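Local coordinates for protein probable 2-hydroxyhepta-2,4-diene-1,7-dioate isomerase (Thermus thermophilus, PDB 2DFU) that probably acts as a metal-dependent isomerase or hydrolase of the fumarylacetoacetate hydrolase family, handling 2-hydroxyhepta-2,4-diene-1,7-dioate or related keto acids, at residues E8-V13 with R32-A37; A85-G90 with T98-P103; D123-V128 with E208-I213; D150-K153 with Q157-R160; E243-V246 with G250-F253. All blocks are in the same frame, centred on the assembly; numbering follows the deposited sequence.

How the interactions relate
Interactions 1 to 3 open in that order along the chain, interaction 4 falls between the two segments of interaction 3, and interaction 5 comes last. Interaction 1 belongs to the small N-terminal region, while the other four lie in the fumarylacetoacetate hydrolase domain. Interactions 2 and 5 are neighbours, their centres about 13 Å apart: strands 102-104 and 250-259 pair in one sheet, and Gly90 N probably bonds to Phe253 O. Interactions 3 and 4, with centres about 27 Å apart, both touch the second subunit and so border the dimer interface. Interactions 1 and 4 lie on opposite sides of the chain's centre, about 37 Å between centres.

Interaction 1 (E8-V13 with R32-A37); sequences EGRWGV and RRYDLA
Arg10, whose guanidinium meets Tyr34 and Arg32 across the contact, gives its NE to Glu8 OE2, an oxygen gripped twice. Glu8 OE2 lies in the guanidinium plane of Arg10, 2.5 Å from Arg10 NE in a salt bridge, a distance short enough to be taken with caution, and NE approaches from above the carboxylate plane. A water donates to the same Glu8 OE2 and reaches on to Tyr34 OH by a weak bond of 3.4 Å, a tenuous link through solvent to segment 32-37. Tyr34 OH itself sits over one face of the Arg10 guanidinium, toward its rim, 3.8 Å from NH1, with ring and guanidinium planes 50° apart. The tyrosine ring also makes an edge-to-face contact with Phe6. Arg10 NH1 in turn lies over one face of the Arg32 guanidinium, 4.0 Å from Arg32 NE, the two chains crossing nearly at right angles. Both arginines run out extended from CG to NE, and each forms a salt bridge with Glu21 of the intervening strand 18-22. The backbone feeding this cluster has a G1 beta bulge: Gly9 and Arg10 together face Phe6, and Gly9 takes the positive phi that favours glycine. Since Glu21 and Glu8 supply carboxylates beside the two guanidinium groups, the like charges are likely to be largely balanced in this surface cluster of the N-terminal strands.

Interaction 2 (A85-G90 with T98-P103); sequences ALARPG and TAEPVP
In the fumarylacetoacetate hydrolase domain, the extended segment leaving strand 86-87 is joined through Arg88 and Glu100 to the one that runs on to strand 102-104, helix 95-98 leading into this second segment. Two hydrogen bonds hold this pairing. Arg88 N donates to Glu100 OE1 over 2.8 Å, nearly straight at 166° and using the anti lone pair of the oxygen. Glu100 N returns a bond of 3.2 Å to Arg88 O, approaching from above the carbonyl plane. Glu100 CG stands anti to the backbone N (chi1 174°) and the chain stays extended, long enough to bring the carboxylate back to the Arg88 amide. The same OE1 also accepts from a water that bridges to Leu86 O. Arg88 bends at chi3 and lays its guanidinium over the carboxylate, the planes only 20° apart; Arg88 NH1 and Glu100 OE1, 3.7 Å apart, make a long salt bridge of charges alone, with no N-H aimed at the oxygen. Glu100 OE2 forms a salt bridge with Lys166 NZ. An alanine in place of Glu100 would probably leave the Arg88 amide without its acceptor and Lys166 without this counter-charge. Farther along, Gly90 CA packs 3.5 Å from Ala99 CB, where a side chain on Gly90 would crowd that methyl, so glycine suits the place. A water accepts from Arg88 NH2 over 2.8 Å and donates to Thr98 O.

Interaction 3 (D123-V128 with E208-I213); sequences DRMRHV and EILSYI
Ser211 of helix 206-214 and Val128 of the loop after strand 111-121 make the polar half of this contact. Ser211 OG donates to Val128 O over 2.7 Å, in the carbonyl plane, with a C=O...donor angle of 153°. The hydroxyl reaches out because OG stands anti to its own backbone N (chi1 175°), a direction that carries it off the helix and toward the loop; a serine suits the site, being short enough to stay buried yet able to donate. The carbonyl has a second, weaker neighbour in the same residue, since Ser211 CA lies 3.4 Å from Val128 O in a CA-H...O contact. Val128 N bonds to Ser214 OG, so the backbone N and O of Val128 are each bonded to a serine hydroxyl, of Ser214 and Ser211.

The apolar half is Met125 against Leu210. Met125 CE rests 3.7 Å from Leu210 CB, with SD a little farther off, because the thioether chain, straight as far as SD, bends at chi3 (81°) and turns its terminal methyl onto the helix. An unbranched, flexible methionine can fit itself to the base of the leucine in this way, while Leu210 also packs on Val225 of strand 224-226.

Trp264 of the second subunit also packs on Ser211. The arrangement is that of a loop passing across a helix of the fumarylacetoacetate hydrolase domain, pinned by a serine hydroxyl to a main-chain carbonyl, with Met125 packed on Leu210 beside it.

Interaction 4 (D150-K153 with Q157-R160); sequences DVQK and QWVR
Gln152 lies over one face of the Trp158 indole, and Val151 over one face of the Arg160 guanidinium. On the indole, Gln152 CG sits 3.7 Å from the centroid of the five-membered ring and only 14° off its normal, a CH-pi contact. Beyond it the amide stands steeply to the ring, 77° between planes, and brings NE2 over the centre of the ring system, 3.6 Å from Trp158 CD2. Gln152 reaches this face because its CG is anti to the backbone N (chi1 174°) and the chain runs on extended. At the indole edge, in plane, a water accepts from Trp158 NE1 over 3.1 Å and donates to Gln152 O over 3.3 Å, closing a bridge back to the helix backbone.

These residues belong to two short consecutive helices, 149-154 and 159-162, joined by a brief connection in the fumarylacetoacetate hydrolase domain, with Trp158 at the N-cap position of the second. The indole also meets Phe79 edge-to-face, and Trp158 N bonds to Gln157 OE1 of the second subunit while Gln157 OE1 accepts from Trp158 N of that subunit in turn, a reciprocal pair.

Val151 CG1 touches Arg160 NE at 3.9 Å, its methyl offset toward the rim of the flat group, while Val151 CG2 meets the aliphatic Arg160 CG. A beta-branched valine thus offers one methyl to the charged end and one to the stem of the same extended arginine. The guanidinium has its charge partners outside the contact: Arg160 NE forms a salt bridge with Asp155 OD2, and Arg160 NH2 another with Glu75 OE1 of the second subunit.

Interaction 5 (E243-V246 with G250-F253); sequences EVAV and GTLF
Strands 241-246 and 250-259 form a beta hairpin, and Val244 with Leu252 and Val246 with Gly250 are its hydrogen-bonded pairs across this contact, the short axes being 165° apart. Each pair is doubly bonded. Val244 N reaches Leu252 O at 2.9 Å, and Leu252 N returns to Val244 O; beside the turn, Val246 N meets Gly250 O at 3.0 Å and Gly250 N meets Val246 O. Gly250 needs to be glycine, since a CB would jam against the preceding carbonyl oxygen.

Apolar side chains occupy the face carrying Val244, Val246 and Leu252, where all three meet Val142 of strand 137-148; these branched side chains suit that buried surface.

On the other face the van der Waals contacts are mixed. Glu243 runs out extended from a CG that is anti to the backbone N (chi1 -170°), lying beside Phe253 with its CG 3.7 Å from Phe253 CE1. The same Glu243 CG is 3.3 Å from Thr251 CG2, a close methylene-methyl contact. Thr251 CG2 also lies over one face of the Phe253 ring, toward its rim. An alanine in place of Glu243 would probably open a gap beside Thr251 CG2 and Phe253 CE1, both of which would lose the methylene they pack on. The Phe253 ring also meets Trp96 edge-to-face. Across the non-hydrogen-bonded pair, Thr251 OG1 approaches Ala245 CB to 3.7 Å.

Interaction 1 (E8-V13 with R32-A37)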
# COMPACT_ATOMS: atom_id res chain seq x y z
N GLU A 8 -20.41 9.17 -5.58
CA GLU A 8 -19.66 9.44 -4.35
C GLU A 8 -19.38 8.19 -3.51
O GLU A 8 -19.81 8.10 -2.36
CB GLU A 8 -20.35 10.50 -3.50
CG GLU A 8 -21.83 10.27 -3.24
CD GLU A 8 -22.71 10.69 -4.41
OE1 GLU A 8 -22.68 11.89 -4.79
OE2 GLU A 8 -23.44 9.84 -4.95
N GLY A 9 -18.64 7.25 -4.09
CA GLY A 9 -18.30 6.03 -3.38
C GLY A 9 -19.49 5.15 -3.00
O GLY A 9 -19.43 4.41 -2.02
N ARG A 10 -20.56 5.23 -3.78
CA ARG A 10 -21.74 4.42 -3.50
C ARG A 10 -21.54 3.02 -4.08
O ARG A 10 -20.75 2.84 -5.00
CB ARG A 10 -22.99 5.05 -4.12
CG ARG A 10 -23.42 6.37 -3.47
CD ARG A 10 -24.60 6.99 -4.22
NE ARG A 10 -24.98 8.29 -3.66
CZ ARG A 10 -25.95 8.47 -2.76
NH1 ARG A 10 -26.65 7.45 -2.30
NH2 ARG A 10 -26.20 9.70 -2.31
N TRP A 11 -22.24 2.04 -3.52
CA TRP A 11 -22.17 0.68 -4.00
C TRP A 11 -23.51 0.31 -4.64
O TRP A 11 -24.55 0.87 -4.29
CB TRP A 11 -21.89 -0.31 -2.86
CG TRP A 11 -20.48 -0.29 -2.35
CD1 TRP A 11 -20.01 0.41 -1.27
CD2 TRP A 11 -19.36 -1.04 -2.86
NE1 TRP A 11 -18.67 0.14 -1.07
CE2 TRP A 11 -18.25 -0.75 -2.03
CE3 TRP A 11 -19.20 -1.92 -3.93
CZ2 TRP A 11 -16.99 -1.32 -2.25
CZ3 TRP A 11 -17.95 -2.49 -4.14
CH2 TRP A 11 -16.86 -2.19 -3.31
N GLY A 12 -23.47 -0.62 -5.58
CA GLY A 12 -24.70 -1.04 -6.23
C GLY A 12 -24.52 -2.32 -7.01
O GLY A 12 -23.41 -2.83 -7.16
N VAL A 13 -25.64 -2.84 -7.50
CA VAL A 13 -25.66 -4.06 -8.29
C VAL A 13 -26.17 -3.69 -9.68
O VAL A 13 -27.05 -2.84 -9.81
CB VAL A 13 -26.60 -5.12 -7.66
CG1 VAL A 13 -26.76 -6.29 -8.60
CG2 VAL A 13 -26.00 -5.59 -6.35
N ARG A 32 -32.86 3.21 -4.17
CA ARG A 32 -32.51 4.17 -5.21
C ARG A 32 -31.98 3.40 -6.42
O ARG A 32 -31.32 2.38 -6.27
CB ARG A 32 -31.40 5.12 -4.75
CG ARG A 32 -31.69 5.96 -3.52
CD ARG A 32 -30.55 6.95 -3.30
NE ARG A 32 -30.62 7.62 -2.00
CZ ARG A 32 -30.35 7.04 -0.83
NH1 ARG A 32 -29.98 5.76 -0.79
NH2 ARG A 32 -30.47 7.73 0.29
N ARG A 33 -32.26 3.90 -7.62
CA ARG A 33 -31.77 3.26 -8.83
C ARG A 33 -31.28 4.36 -9.77
O ARG A 33 -31.76 5.48 -9.71
CB ARG A 33 -32.87 2.44 -9.51
CG ARG A 33 -34.04 3.27 -10.03
CD ARG A 33 -35.08 2.36 -10.69
NE ARG A 33 -36.17 3.10 -11.31
CZ ARG A 33 -37.14 3.73 -10.65
NH1 ARG A 33 -37.17 3.73 -9.33
NH2 ARG A 33 -38.09 4.38 -11.32
N TYR A 34 -30.33 4.03 -10.63
CA TYR A 34 -29.79 5.00 -11.58
C TYR A 34 -29.56 4.30 -12.91
O TYR A 34 -29.44 3.08 -12.95
CB TYR A 34 -28.42 5.52 -11.11
CG TYR A 34 -28.35 6.06 -9.70
CD1 TYR A 34 -28.42 5.20 -8.60
CD2 TYR A 34 -28.16 7.42 -9.47
CE1 TYR A 34 -28.30 5.70 -7.30
CE2 TYR A 34 -28.04 7.93 -8.18
CZ TYR A 34 -28.11 7.06 -7.10
OH TYR A 34 -27.99 7.56 -5.82
N ASP A 35 -29.51 5.07 -13.99
CA ASP A 35 -29.21 4.48 -15.29
C ASP A 35 -27.69 4.41 -15.32
O ASP A 35 -27.02 5.33 -14.86
CB ASP A 35 -29.69 5.37 -16.45
CG ASP A 35 -31.19 5.33 -16.64
OD1 ASP A 35 -31.78 4.23 -16.53
OD2 ASP A 35 -31.79 6.40 -16.91
N LEU A 36 -27.15 3.32 -15.85
CA LEU A 36 -25.71 3.17 -15.91
C LEU A 36 -25.03 4.36 -16.58
O LEU A 36 -24.03 4.89 -16.08
CB LEU A 36 -25.34 1.89 -16.66
CG LEU A 36 -23.83 1.65 -16.78
CD1 LEU A 36 -23.20 1.61 -15.40
CD2 LEU A 36 -23.59 0.35 -17.52
N ALA A 37 -25.59 4.78 -17.72
CA ALA A 37 -25.03 5.89 -18.48
C ALA A 37 -24.95 7.20 -17.71
O ALA A 37 -24.17 8.08 -18.06
CB ALA A 37 -25.84 6.10 -19.78
O HOH W 1 -25.49 9.76 -6.29

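Interaction 2 (A85-G90 with T98-P103)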
# COMPACT_ATOMS: atom_id res chain seq x y z
N ALA A 85 -2.39 4.43 -7.47
CA ALA A 85 -2.31 3.91 -8.84
C ALA A 85 -3.68 3.66 -9.46
O ALA A 85 -3.80 3.53 -10.67
CB ALA A 85 -1.48 2.61 -8.86
N LEU A 86 -4.71 3.59 -8.62
CA LEU A 86 -6.06 3.33 -9.12
C LEU A 86 -6.57 4.42 -10.06
O LEU A 86 -6.41 5.62 -9.80
CB LEU A 86 -7.02 3.15 -7.96
CG LEU A 86 -6.76 1.90 -7.12
CD1 LEU A 86 -7.62 1.92 -5.87
CD2 LEU A 86 -7.04 0.65 -7.95
N ALA A 87 -7.17 4.00 -11.16
CA ALA A 87 -7.72 4.92 -12.14
C ALA A 87 -9.11 4.45 -12.55
O ALA A 87 -9.31 3.25 -12.75
CB ALA A 87 -6.80 4.99 -13.35
N ARG A 88 -10.05 5.38 -12.66
CA ARG A 88 -11.43 5.05 -13.02
C ARG A 88 -11.55 4.32 -14.35
O ARG A 88 -10.88 4.65 -15.32
CB ARG A 88 -12.30 6.31 -13.08
CG ARG A 88 -12.48 7.03 -11.75
CD ARG A 88 -13.47 8.17 -11.90
NE ARG A 88 -12.96 9.19 -12.81
CZ ARG A 88 -12.10 10.14 -12.46
NH1 ARG A 88 -11.67 10.20 -11.21
NH2 ARG A 88 -11.67 11.01 -13.36
N PRO A 89 -12.43 3.31 -14.40
CA PRO A 89 -12.66 2.53 -15.61
C PRO A 89 -13.65 3.28 -16.50
O PRO A 89 -14.54 3.97 -16.01
CB PRO A 89 -13.27 1.24 -15.07
CG PRO A 89 -14.10 1.75 -13.92
CD PRO A 89 -13.17 2.74 -13.26
N GLY A 90 -13.51 3.14 -17.81
CA GLY A 90 -14.45 3.79 -18.68
C GLY A 90 -15.82 3.17 -18.51
O GLY A 90 -15.94 1.95 -18.37
N THR A 98 -15.31 8.70 -20.81
CA THR A 98 -15.37 8.69 -19.35
C THR A 98 -14.16 8.08 -18.64
O THR A 98 -13.87 8.45 -17.50
CB THR A 98 -16.62 7.94 -18.85
OG1 THR A 98 -16.68 6.66 -19.49
CG2 THR A 98 -17.87 8.73 -19.17
N ALA A 99 -13.47 7.16 -19.29
CA ALA A 99 -12.30 6.53 -18.68
C ALA A 99 -11.29 7.57 -18.21
O ALA A 99 -11.01 8.54 -18.92
CB ALA A 99 -11.65 5.57 -19.66
N GLU A 100 -10.74 7.38 -17.02
CA GLU A 100 -9.75 8.30 -16.50
C GLU A 100 -8.45 8.04 -17.25
O GLU A 100 -7.93 6.92 -17.22
CB GLU A 100 -9.55 8.09 -15.00
CG GLU A 100 -8.42 8.91 -14.40
CD GLU A 100 -8.47 8.94 -12.88
OE1 GLU A 100 -8.96 7.96 -12.27
OE2 GLU A 100 -8.01 9.95 -12.29
N PRO A 101 -7.92 9.06 -17.93
CA PRO A 101 -6.68 8.87 -18.69
C PRO A 101 -5.48 8.58 -17.80
O PRO A 101 -5.37 9.09 -16.69
CB PRO A 101 -6.51 10.20 -19.43
CG PRO A 101 -7.91 10.76 -19.49
CD PRO A 101 -8.45 10.42 -18.13
N VAL A 102 -4.59 7.73 -18.30
CA VAL A 102 -3.35 7.42 -17.60
C VAL A 102 -2.34 8.34 -18.29
O VAL A 102 -2.03 8.17 -19.47
CB VAL A 102 -2.91 5.96 -17.82
CG1 VAL A 102 -1.55 5.73 -17.17
CG2 VAL A 102 -3.95 5.01 -17.26
N PRO A 103 -1.83 9.35 -17.57
CA PRO A 103 -0.86 10.25 -18.19
C PRO A 103 0.44 9.53 -18.55
O PRO A 103 0.94 8.74 -17.76
CB PRO A 103 -0.61 11.30 -17.09
CG PRO A 103 -1.88 11.27 -16.30
CD PRO A 103 -2.18 9.80 -16.22
O HOH W 2 -8.58 7.59 -9.52
O HOH W 3 -8.49 4.41 -16.59
O HOH W 4 -12.46 10.87 -16.00

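Interaction 3 (D123-V128 with E208-I213)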
# COMPACT_ATOMS: atom_id res chain seq x y z
N ASP A 123 -13.39 -11.50 2.64
CA ASP A 123 -13.18 -11.70 4.07
C ASP A 123 -11.69 -11.67 4.37
O ASP A 123 -10.88 -12.12 3.56
CB ASP A 123 -13.76 -13.06 4.51
CG ASP A 123 -15.19 -13.27 4.04
OD1 ASP A 123 -16.06 -12.44 4.37
OD2 ASP A 123 -15.46 -14.27 3.33
N ARG A 124 -11.33 -11.14 5.54
CA ARG A 124 -9.93 -11.07 5.95
C ARG A 124 -9.25 -12.43 5.76
O ARG A 124 -9.84 -13.47 6.03
CB ARG A 124 -9.84 -10.62 7.42
CG ARG A 124 -8.43 -10.56 7.98
CD ARG A 124 -8.36 -9.85 9.34
NE ARG A 124 -8.69 -8.43 9.24
CZ ARG A 124 -9.90 -7.92 9.45
NH1 ARG A 124 -10.91 -8.70 9.79
NH2 ARG A 124 -10.11 -6.62 9.31
N MET A 125 -8.01 -12.41 5.28
CA MET A 125 -7.26 -13.63 5.05
C MET A 125 -5.90 -13.64 5.74
O MET A 125 -5.06 -12.77 5.49
CB MET A 125 -7.04 -13.84 3.55
CG MET A 125 -8.31 -13.91 2.72
SD MET A 125 -7.92 -14.22 0.98
CE MET A 125 -7.66 -16.03 1.01
N ARG A 126 -5.69 -14.63 6.61
CA ARG A 126 -4.42 -14.81 7.33
C ARG A 126 -4.21 -16.32 7.51
O ARG A 126 -5.02 -16.99 8.14
CB ARG A 126 -4.47 -14.14 8.70
CG ARG A 126 -3.25 -14.45 9.57
CD ARG A 126 -3.25 -13.66 10.86
NE ARG A 126 -2.07 -13.95 11.68
CZ ARG A 126 -1.87 -15.10 12.33
NH1 ARG A 126 -2.77 -16.07 12.27
NH2 ARG A 126 -0.76 -15.28 13.02
N HIS A 127 -3.13 -16.84 6.94
CA HIS A 127 -2.84 -18.28 7.01
C HIS A 127 -4.06 -19.06 6.53
O HIS A 127 -4.68 -19.81 7.31
CB HIS A 127 -2.48 -18.71 8.44
CG HIS A 127 -1.34 -17.95 9.04
ND1 HIS A 127 -0.37 -17.33 8.28
CD2 HIS A 127 -1.00 -17.73 10.34
CE1 HIS A 127 0.52 -16.76 9.08
NE2 HIS A 127 0.15 -16.99 10.33
N VAL A 128 -4.40 -18.89 5.26
CA VAL A 128 -5.54 -19.58 4.67
C VAL A 128 -5.02 -20.63 3.70
O VAL A 128 -4.18 -20.34 2.86
CB VAL A 128 -6.45 -18.58 3.90
CG1 VAL A 128 -7.61 -19.31 3.25
CG2 VAL A 128 -6.97 -17.52 4.86
N GLU A 208 -4.08 -20.40 -4.92
CA GLU A 208 -2.71 -20.58 -4.44
C GLU A 208 -2.04 -19.24 -4.16
O GLU A 208 -1.27 -19.10 -3.21
CB GLU A 208 -1.89 -21.37 -5.46
CG GLU A 208 -2.43 -22.76 -5.75
CD GLU A 208 -1.61 -23.53 -6.77
OE1 GLU A 208 -1.32 -22.99 -7.86
OE2 GLU A 208 -1.26 -24.69 -6.48
N ILE A 209 -2.33 -18.25 -5.00
CA ILE A 209 -1.76 -16.92 -4.83
C ILE A 209 -2.24 -16.29 -3.52
O ILE A 209 -1.44 -15.81 -2.73
CB ILE A 209 -2.14 -16.01 -6.01
CG1 ILE A 209 -1.41 -16.50 -7.26
CG2 ILE A 209 -1.81 -14.55 -5.69
CD1 ILE A 209 -1.81 -15.78 -8.53
N LEU A 210 -3.56 -16.30 -3.30
CA LEU A 210 -4.13 -15.73 -2.09
C LEU A 210 -3.59 -16.45 -0.86
O LEU A 210 -3.25 -15.81 0.14
CB LEU A 210 -5.65 -15.83 -2.11
CG LEU A 210 -6.39 -15.07 -3.22
CD1 LEU A 210 -7.87 -15.39 -3.14
CD2 LEU A 210 -6.14 -13.57 -3.09
N SER A 211 -3.53 -17.78 -0.95
CA SER A 211 -3.04 -18.60 0.15
C SER A 211 -1.59 -18.24 0.47
O SER A 211 -1.24 -18.03 1.63
CB SER A 211 -3.12 -20.08 -0.22
OG SER A 211 -2.55 -20.90 0.78
N TYR A 212 -0.76 -18.19 -0.56
CA TYR A 212 0.64 -17.86 -0.41
C TYR A 212 0.80 -16.52 0.30
O TYR A 212 1.50 -16.41 1.31
CB TYR A 212 1.34 -17.82 -1.77
CG TYR A 212 2.79 -17.41 -1.68
CD1 TYR A 212 3.74 -18.26 -1.10
CD2 TYR A 212 3.21 -16.16 -2.12
CE1 TYR A 212 5.07 -17.86 -0.97
CE2 TYR A 212 4.53 -15.76 -2.00
CZ TYR A 212 5.45 -16.61 -1.43
OH TYR A 212 6.76 -16.21 -1.31
N ILE A 213 0.15 -15.50 -0.23
CA ILE A 213 0.22 -14.17 0.36
C ILE A 213 -0.16 -14.19 1.83
O ILE A 213 0.52 -13.60 2.66
CB ILE A 213 -0.71 -13.17 -0.38
CG1 ILE A 213 -0.22 -12.96 -1.82
CG2 ILE A 213 -0.76 -11.84 0.35
CD1 ILE A 213 -1.22 -12.25 -2.71

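Interaction 4 (D150-K153 with Q157-R160)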
# COMPACT_ATOMS: atom_id res chain seq x y z
N ASP A 150 11.71 1.04 -18.21
CA ASP A 150 13.08 1.52 -18.03
C ASP A 150 13.45 1.72 -16.57
O ASP A 150 14.44 1.15 -16.10
CB ASP A 150 13.33 2.81 -18.84
CG ASP A 150 12.17 3.78 -18.80
OD1 ASP A 150 11.27 3.63 -17.94
OD2 ASP A 150 12.16 4.71 -19.64
N VAL A 151 12.66 2.49 -15.84
CA VAL A 151 12.96 2.72 -14.43
C VAL A 151 12.85 1.42 -13.64
O VAL A 151 13.47 1.26 -12.59
CB VAL A 151 12.02 3.78 -13.82
CG1 VAL A 151 12.20 5.11 -14.56
CG2 VAL A 151 10.57 3.32 -13.88
N GLN A 152 12.06 0.48 -14.16
CA GLN A 152 11.88 -0.81 -13.51
C GLN A 152 13.21 -1.57 -13.43
O GLN A 152 13.44 -2.36 -12.52
CB GLN A 152 10.86 -1.65 -14.27
CG GLN A 152 10.70 -3.09 -13.76
CD GLN A 152 9.62 -3.85 -14.52
OE1 GLN A 152 9.50 -3.72 -15.74
NE2 GLN A 152 8.83 -4.65 -13.80
N LYS A 153 14.09 -1.30 -14.39
CA LYS A 153 15.39 -1.96 -14.43
C LYS A 153 16.45 -1.24 -13.59
O LYS A 153 17.32 -1.88 -13.02
CB LYS A 153 15.90 -2.05 -15.87
CG LYS A 153 15.08 -2.93 -16.81
CD LYS A 153 15.68 -2.89 -18.21
CE LYS A 153 14.91 -3.77 -19.20
NZ LYS A 153 13.54 -3.26 -19.48
N GLN A 157 13.59 -0.47 -6.27
CA GLN A 157 12.40 -1.32 -6.31
C GLN A 157 11.45 -0.75 -7.36
O GLN A 157 11.62 0.38 -7.82
CB GLN A 157 11.72 -1.36 -4.94
CG GLN A 157 12.50 -2.12 -3.86
CD GLN A 157 12.42 -3.63 -4.03
OE1 GLN A 157 11.37 -4.23 -3.80
NE2 GLN A 157 13.53 -4.24 -4.43
N TRP A 158 10.43 -1.53 -7.72
CA TRP A 158 9.47 -1.12 -8.74
C TRP A 158 8.43 -0.10 -8.29
O TRP A 158 7.27 -0.16 -8.72
CB TRP A 158 8.75 -2.35 -9.31
CG TRP A 158 9.67 -3.41 -9.86
CD1 TRP A 158 11.02 -3.31 -10.06
CD2 TRP A 158 9.30 -4.72 -10.28
NE1 TRP A 158 11.51 -4.48 -10.58
CE2 TRP A 158 10.48 -5.37 -10.73
CE3 TRP A 158 8.09 -5.43 -10.33
CZ2 TRP A 158 10.48 -6.68 -11.21
CZ3 TRP A 158 8.09 -6.73 -10.81
CH2 TRP A 158 9.27 -7.35 -11.25
N VAL A 159 8.82 0.85 -7.45
CA VAL A 159 7.86 1.83 -6.98
C VAL A 159 7.34 2.75 -8.09
O VAL A 159 6.13 2.79 -8.34
CB VAL A 159 8.43 2.67 -5.83
CG1 VAL A 159 7.38 3.66 -5.35
CG2 VAL A 159 8.83 1.76 -4.68
N ARG A 160 8.21 3.49 -8.78
CA ARG A 160 7.62 4.32 -9.82
C ARG A 160 7.37 3.52 -11.09
O ARG A 160 6.66 3.98 -11.98
CB ARG A 160 8.45 5.58 -10.11
CG ARG A 160 9.87 5.38 -10.50
CD ARG A 160 10.54 6.74 -10.70
NE ARG A 160 11.95 6.56 -10.97
CZ ARG A 160 12.74 7.48 -11.52
NH1 ARG A 160 12.25 8.67 -11.85
NH2 ARG A 160 14.01 7.20 -11.74
O HOH W 5 14.16 -5.45 -11.77

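Interaction 5 (E243-V246 with G250-F253)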
# COMPACT_ATOMS: atom_id res chain seq x y z
N GLU A 243 -8.54 -1.85 -24.25
CA GLU A 243 -9.69 -2.63 -23.86
C GLU A 243 -9.24 -4.00 -23.35
O GLU A 243 -8.59 -4.75 -24.06
CB GLU A 243 -10.50 -2.81 -25.14
CG GLU A 243 -11.90 -3.39 -24.95
CD GLU A 243 -12.58 -3.40 -26.31
OE1 GLU A 243 -13.41 -4.27 -26.55
OE2 GLU A 243 -12.25 -2.56 -27.15
N VAL A 244 -9.56 -4.30 -22.08
CA VAL A 244 -9.27 -5.65 -21.62
C VAL A 244 -10.55 -6.42 -21.32
O VAL A 244 -11.32 -6.07 -20.44
CB VAL A 244 -8.41 -5.58 -20.35
CG1 VAL A 244 -8.02 -6.99 -19.91
CG2 VAL A 244 -7.15 -4.78 -20.63
N ALA A 245 -10.83 -7.47 -22.08
CA ALA A 245 -12.05 -8.22 -21.90
C ALA A 245 -11.78 -9.55 -21.20
O ALA A 245 -10.89 -10.30 -21.60
CB ALA A 245 -12.72 -8.46 -23.24
N VAL A 246 -12.53 -9.81 -20.14
CA VAL A 246 -12.40 -11.04 -19.38
C VAL A 246 -13.77 -11.70 -19.42
O VAL A 246 -14.76 -11.12 -18.97
CB VAL A 246 -12.01 -10.76 -17.91
CG1 VAL A 246 -12.02 -12.05 -17.11
CG2 VAL A 246 -10.62 -10.14 -17.86
N GLY A 250 -16.26 -8.85 -17.51
CA GLY A 250 -16.62 -7.61 -18.17
C GLY A 250 -15.47 -7.07 -18.98
O GLY A 250 -14.45 -7.73 -19.15
N THR A 251 -15.62 -5.85 -19.47
CA THR A 251 -14.57 -5.24 -20.26
C THR A 251 -14.10 -3.94 -19.64
O THR A 251 -14.90 -3.05 -19.36
CB THR A 251 -15.05 -4.94 -21.69
OG1 THR A 251 -15.51 -6.16 -22.29
CG2 THR A 251 -13.92 -4.37 -22.51
N LEU A 252 -12.80 -3.85 -19.41
CA LEU A 252 -12.21 -2.66 -18.84
C LEU A 252 -11.75 -1.74 -19.97
O LEU A 252 -10.97 -2.14 -20.84
CB LEU A 252 -11.01 -3.02 -17.98
CG LEU A 252 -10.10 -1.88 -17.50
CD1 LEU A 252 -10.90 -0.85 -16.70
CD2 LEU A 252 -8.97 -2.47 -16.66
N PHE A 253 -12.24 -0.50 -19.96
CA PHE A 253 -11.87 0.48 -20.96
C PHE A 253 -10.99 1.55 -20.32
O PHE A 253 -11.33 2.10 -19.28
CB PHE A 253 -13.12 1.16 -21.52
CG PHE A 253 -14.03 0.24 -22.28
CD1 PHE A 253 -13.77 -0.07 -23.62
CD2 PHE A 253 -15.16 -0.31 -21.67
CE1 PHE A 253 -14.63 -0.90 -24.34
CE2 PHE A 253 -16.02 -1.14 -22.38
CZ PHE A 253 -15.75 -1.43 -23.73